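Local coordinates for protein ferulic acid esterase, AmCE1/Fae1A (Anaeromyces mucronatus, PDB 5CXX) that probably hydrolyses feruloyl esters, as a fungal carbohydrate esterase of the alpha/beta-hydrolase fold that binds ferulic acid, at residues E19-Y31 with E39-D51. Numbering follows the deposited sequence.
Sequences EGVEYPTAKKITY and ERKMNVILPVGYD
Tyr31 and Arg40 face each other as a hydrogen-bonded pair in the antiparallel beta hairpin that opens the mixed sheet of this alpha/beta-hydrolase fold, an example of an edge strand joined to its neighbour by backbone bonds at alternate pairs (Arg40 N to Tyr31 O, 2.8 Å), with side chains packing on both faces. The Tyr31 OH accepts a bond from Arg40 NH1 at 3.0 Å, lying in the guanidinium plane, though the N-H points at it with a bend (140°). Arg40 CB rests off-centre over the same ring, 4.3 Å from its centroid. Two residues along from Arg40, on the same face, Met42 makes a Met-aromatic contact: its SD approaches obliquely, 3.8 Å from Tyr31 CE1. CG of Tyr31 sits between the backbone N and the carbonyl carbon (chi1 67°), which swings the ring back across the neighbouring strand to meet both residues. Along the same face Ile29 CG1 packs on Val44 CG2 at 3.8 Å.

On the other face the aliphatic parts of Lys28 and Lys41 touch, CD to CD at 3.6 Å, while Lys28 NZ reaches salt bridges with Glu69 and Asp70. Helix 125-140 packs against the first face, where Glu128 also bonds the phenol; the carbonyls of Asp100 and Tyr102 hold Arg40 NH2. A phenylalanine in place of Tyr31 would probably leave Arg40 NH1 and Glu128 without the hydroxyl they share. Beyond the paired strands, Pro24 CB presses on Ile45 CG2, and water takes over the pairing: one molecule accepts from Thr25 N and donates to Leu46 O at 2.7 Å.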
loop_
_atom_site.group_PDB
_atom_site.type_symbol
_atom_site.label_atom_id
_atom_site.label_comp_id
_atom_site.label_asym_id
_atom_site.label_seq_id
_atom_site.Cartn_x
_atom_site.Cartn_y
_atom_site.Cartn_z
ATOM N N GLU A 19 24.211 -6.307 8.946
ATOM C CA GLU A 19 24.822 -6.384 10.282
ATOM C C GLU A 19 25.358 -5.008 10.660
ATOM O O GLU A 19 25.967 -4.325 9.790
ATOM C CB GLU A 19 25.935 -7.416 10.285
ATOM C CG GLU A 19 26.388 -7.844 11.706
ATOM C CD GLU A 19 25.346 -8.654 12.427
ATOM O OE1 GLU A 19 24.406 -9.142 11.735
ATOM O OE2 GLU A 19 25.399 -8.800 13.646
ATOM N N GLY A 20 25.170 -4.587 11.910
ATOM C CA GLY A 20 25.723 -3.292 12.344
ATOM C C GLY A 20 24.792 -2.093 12.039
ATOM O O GLY A 20 25.125 -0.991 12.415
ATOM N N VAL A 21 23.664 -2.288 11.360
ATOM C CA VAL A 21 22.700 -1.222 11.065
ATOM C C VAL A 21 21.501 -1.406 11.984
ATOM O O VAL A 21 21.010 -2.546 12.113
ATOM C CB VAL A 21 22.242 -1.267 9.575
ATOM C CG1 VAL A 21 21.151 -0.216 9.291
ATOM C CG2 VAL A 21 23.451 -1.118 8.668
ATOM N N GLU A 22 21.029 -0.336 12.626
ATOM C CA GLU A 22 19.784 -0.413 13.423
ATOM C C GLU A 22 18.548 -0.341 12.565
ATOM O O GLU A 22 18.469 0.516 11.663
ATOM C CB GLU A 22 19.726 0.730 14.442
ATOM C CG GLU A 22 20.790 0.648 15.468
ATOM C CD GLU A 22 20.449 1.479 16.687
ATOM O OE1 GLU A 22 20.084 2.666 16.523
ATOM O OE2 GLU A 22 20.537 0.926 17.808
ATOM N N TYR A 23 17.580 -1.201 12.857
ATOM C CA TYR A 23 16.284 -1.164 12.162
ATOM C C TYR A 23 15.162 -0.804 13.115
ATOM O O TYR A 23 15.244 -1.076 14.310
ATOM C CB TYR A 23 15.997 -2.537 11.455
ATOM C CG TYR A 23 16.994 -2.689 10.332
ATOM C CD1 TYR A 23 16.722 -2.159 9.043
ATOM C CD2 TYR A 23 18.225 -3.299 10.565
ATOM C CE1 TYR A 23 17.696 -2.221 7.996
ATOM C CE2 TYR A 23 19.202 -3.366 9.565
ATOM C CZ TYR A 23 18.938 -2.836 8.286
ATOM O OH TYR A 23 19.946 -2.920 7.347
ATOM N N PRO A 24 14.067 -0.230 12.584
ATOM C CA PRO A 24 12.940 0.085 13.457
ATOM C C PRO A 24 12.200 -1.176 13.830
ATOM O O PRO A 24 12.411 -2.227 13.220
ATOM C CB PRO A 24 12.012 0.933 12.616
ATOM C CG PRO A 24 12.426 0.658 11.220
ATOM C CD PRO A 24 13.855 0.203 11.192
ATOM N N THR A 25 11.405 -1.059 14.873
ATOM C CA THR A 25 10.589 -2.193 15.308
ATOM C C THR A 25 9.118 -1.823 15.281
ATOM O O THR A 25 8.724 -0.659 15.396
ATOM C CB THR A 25 10.955 -2.640 16.729
ATOM O OG1 THR A 25 10.680 -1.562 17.618
ATOM C CG2 THR A 25 12.422 -2.955 16.836
ATOM N N ALA A 26 8.282 -2.834 15.073
ATOM C CA ALA A 26 6.848 -2.622 15.076
ATOM C C ALA A 26 6.289 -2.722 16.491
ATOM O O ALA A 26 6.730 -3.550 17.312
ATOM C CB ALA A 26 6.136 -3.728 14.220
ATOM N N LYS A 27 5.312 -1.855 16.764
ATOM C CA LYS A 27 4.531 -1.921 17.999
ATOM C C LYS A 27 3.076 -2.092 17.632
ATOM O O LYS A 27 2.548 -1.294 16.818
ATOM C CB LYS A 27 4.693 -0.643 18.805
ATOM C CG LYS A 27 3.829 -0.585 20.056
ATOM C CD LYS A 27 4.376 -1.416 21.190
ATOM C CE LYS A 27 3.457 -1.342 22.428
ATOM N NZ LYS A 27 2.066 -1.723 21.973
ATOM N N LYS A 28 2.413 -3.099 18.217
ATOM C CA LYS A 28 1.012 -3.300 17.881
ATOM C C LYS A 28 0.092 -2.460 18.756
ATOM O O LYS A 28 0.176 -2.493 20.019
ATOM C CB LYS A 28 0.632 -4.785 17.993
ATOM C CG LYS A 28 -0.746 -5.043 17.318
ATOM C CD LYS A 28 -1.063 -6.559 17.205
ATOM C CE LYS A 28 -0.104 -7.267 16.227
ATOM N NZ LYS A 28 -0.630 -8.660 15.966
ATOM N N ILE A 29 -0.693 -1.638 18.077
ATOM C CA ILE A 29 -1.594 -0.706 18.706
ATOM C C ILE A 29 -3.027 -1.193 18.606
ATOM O O ILE A 29 -3.478 -1.629 17.522
ATOM C CB ILE A 29 -1.459 0.702 17.999
ATOM C CG1 ILE A 29 -0.004 1.229 18.104
ATOM C CG2 ILE A 29 -2.520 1.704 18.527
ATOM C CD1 ILE A 29 0.555 1.193 19.494
ATOM N N THR A 30 -3.779 -1.125 19.712
ATOM C CA THR A 30 -5.196 -1.456 19.759
ATOM C C THR A 30 -5.971 -0.154 19.879
ATOM O O THR A 30 -5.626 0.683 20.757
ATOM C CB THR A 30 -5.484 -2.399 20.974
ATOM O OG1 THR A 30 -4.647 -3.558 20.836
ATOM C CG2 THR A 30 -6.916 -2.899 20.942
ATOM N N TYR A 31 -6.986 0.038 19.042
ATOM C CA TYR A 31 -7.683 1.331 19.002
ATOM C C TYR A 31 -9.145 1.084 18.609
ATOM O O TYR A 31 -9.487 0.057 17.965
ATOM C CB TYR A 31 -7.031 2.337 18.002
ATOM C CG TYR A 31 -7.178 1.875 16.567
ATOM C CD1 TYR A 31 -6.286 0.927 16.032
ATOM C CD2 TYR A 31 -8.249 2.336 15.787
ATOM C CE1 TYR A 31 -6.449 0.431 14.670
ATOM C CE2 TYR A 31 -8.397 1.885 14.442
ATOM C CZ TYR A 31 -7.527 0.909 13.936
ATOM O OH TYR A 31 -7.754 0.506 12.625
ATOM N N GLU A 39 -13.013 -2.772 18.512
ATOM C CA GLU A 39 -11.565 -2.582 18.713
ATOM C C GLU A 39 -10.769 -3.289 17.631
ATOM O O GLU A 39 -11.061 -4.444 17.285
ATOM C CB GLU A 39 -11.130 -3.110 20.091
ATOM C CG GLU A 39 -11.791 -2.432 21.277
ATOM C CD GLU A 39 -11.176 -1.082 21.662
ATOM O OE1 GLU A 39 -10.091 -0.737 21.162
ATOM O OE2 GLU A 39 -11.778 -0.361 22.497
ATOM N N ARG A 40 -9.835 -2.563 17.026
ATOM C CA ARG A 40 -9.018 -3.100 15.945
ATOM C C ARG A 40 -7.534 -2.977 16.280
ATOM O O ARG A 40 -7.166 -2.353 17.273
ATOM C CB ARG A 40 -9.323 -2.376 14.632
ATOM C CG ARG A 40 -10.803 -2.146 14.373
ATOM C CD ARG A 40 -11.044 -1.671 12.950
ATOM N NE ARG A 40 -10.848 -2.741 11.975
ATOM C CZ ARG A 40 -9.839 -2.788 11.112
ATOM N NH1 ARG A 40 -8.929 -1.824 11.097
ATOM N NH2 ARG A 40 -9.738 -3.801 10.261
ATOM N N LYS A 41 -6.686 -3.576 15.449
ATOM C CA LYS A 41 -5.231 -3.511 15.662
ATOM C C LYS A 41 -4.523 -2.991 14.427
ATOM O O LYS A 41 -4.981 -3.216 13.298
ATOM C CB LYS A 41 -4.675 -4.893 15.979
ATOM C CG LYS A 41 -5.198 -5.412 17.443
ATOM C CD LYS A 41 -4.603 -6.745 17.862
ATOM C CE LYS A 41 -4.867 -7.044 19.347
ATOM N NZ LYS A 41 -6.179 -6.508 19.755
ATOM N N MET A 42 -3.403 -2.297 14.661
ATOM C CA MET A 42 -2.502 -1.923 13.548
ATOM C C MET A 42 -1.077 -1.942 14.124
ATOM O O MET A 42 -0.893 -1.731 15.327
ATOM C CB MET A 42 -2.785 -0.509 12.950
ATOM C CG MET A 42 -2.746 0.600 14.017
ATOM S SD MET A 42 -3.358 2.070 13.128
ATOM C CE MET A 42 -3.417 3.282 14.489
ATOM N N ASN A 43 -0.066 -2.171 13.262
ATOM C CA ASN A 43 1.307 -1.941 13.703
ATOM C C ASN A 43 1.729 -0.546 13.345
ATOM O O ASN A 43 1.522 -0.069 12.213
ATOM C CB ASN A 43 2.256 -2.918 13.048
ATOM C CG ASN A 43 2.093 -4.314 13.625
ATOM O OD1 ASN A 43 2.241 -4.509 14.831
ATOM N ND2 ASN A 43 1.746 -5.286 12.777
ATOM N N VAL A 44 2.360 0.096 14.312
ATOM C CA VAL A 44 3.035 1.358 14.064
ATOM C C VAL A 44 4.542 1.139 14.194
ATOM O O VAL A 44 5.019 0.674 15.231
ATOM C CB VAL A 44 2.547 2.449 15.036
ATOM C CG1 VAL A 44 3.320 3.776 14.816
ATOM C CG2 VAL A 44 1.045 2.691 14.809
ATOM N N ILE A 45 5.265 1.547 13.159
ATOM C CA ILE A 45 6.725 1.380 13.106
ATOM C C ILE A 45 7.344 2.786 13.069
ATOM O O ILE A 45 7.337 3.451 12.016
ATOM C CB ILE A 45 7.094 0.548 11.887
ATOM C CG1 ILE A 45 6.414 -0.843 11.921
ATOM C CG2 ILE A 45 8.654 0.465 11.772
ATOM C CD1 ILE A 45 6.259 -1.424 10.443
ATOM N N LEU A 46 7.810 3.244 14.221
ATOM C CA LEU A 46 8.462 4.558 14.300
ATOM C C LEU A 46 9.882 4.478 13.784
ATOM O O LEU A 46 10.521 3.459 13.930
ATOM C CB LEU A 46 8.445 5.048 15.744
ATOM C CG LEU A 46 7.016 5.229 16.291
ATOM C CD1 LEU A 46 7.048 5.563 17.798
ATOM C CD2 LEU A 46 6.121 6.255 15.475
ATOM N N PRO A 47 10.383 5.574 13.201
ATOM C CA PRO A 47 11.732 5.536 12.637
ATOM C C PRO A 47 12.769 5.409 13.761
ATOM O O PRO A 47 12.512 5.754 14.901
ATOM C CB PRO A 47 11.854 6.881 11.906
ATOM C CG PRO A 47 10.953 7.788 12.696
ATOM C CD PRO A 47 9.725 6.859 12.957
ATOM N N VAL A 48 13.929 4.894 13.402
ATOM C CA VAL A 48 15.038 4.834 14.339
ATOM C C VAL A 48 15.310 6.244 14.842
ATOM O O VAL A 48 15.421 7.163 14.021
ATOM C CB VAL A 48 16.278 4.253 13.647
ATOM C CG1 VAL A 48 17.506 4.404 14.525
ATOM C CG2 VAL A 48 16.025 2.775 13.301
ATOM N N GLY A 49 15.448 6.424 16.167
ATOM C CA GLY A 49 15.730 7.753 16.687
ATOM C C GLY A 49 14.550 8.701 16.692
ATOM O O GLY A 49 14.734 9.903 16.845
ATOM N N TYR A 50 13.346 8.166 16.540
ATOM C CA TYR A 50 12.095 8.957 16.586
ATOM C C TYR A 50 12.154 9.974 17.699
ATOM O O TYR A 50 12.436 9.625 18.852
ATOM C CB TYR A 50 10.879 8.059 16.810
ATOM C CG TYR A 50 9.560 8.784 17.014
ATOM C CD1 TYR A 50 8.824 9.296 15.918
ATOM C CD2 TYR A 50 8.989 8.865 18.289
ATOM C CE1 TYR A 50 7.582 9.930 16.112
ATOM C CE2 TYR A 50 7.740 9.479 18.497
ATOM C CZ TYR A 50 7.045 10.011 17.386
ATOM O OH TYR A 50 5.806 10.590 17.625
ATOM N N ASP A 51 11.915 11.231 17.332
ATOM C CA ASP A 51 12.018 12.384 18.236
ATOM C C ASP A 51 10.691 13.117 18.154
ATOM O O ASP A 51 10.304 13.558 17.071
ATOM C CB ASP A 51 13.154 13.252 17.780
ATOM C CG ASP A 51 13.335 14.494 18.627
ATOM O OD1 ASP A 51 12.446 14.836 19.432
ATOM O OD2 ASP A 51 14.389 15.137 18.469
HETATM O O HOH W 1 11.235 1.736 15.867
HETATM O O HOH W 2 7.917 1.641 16.708
HETATM O O HOH W 3 -5.875 -1.306 11.468
#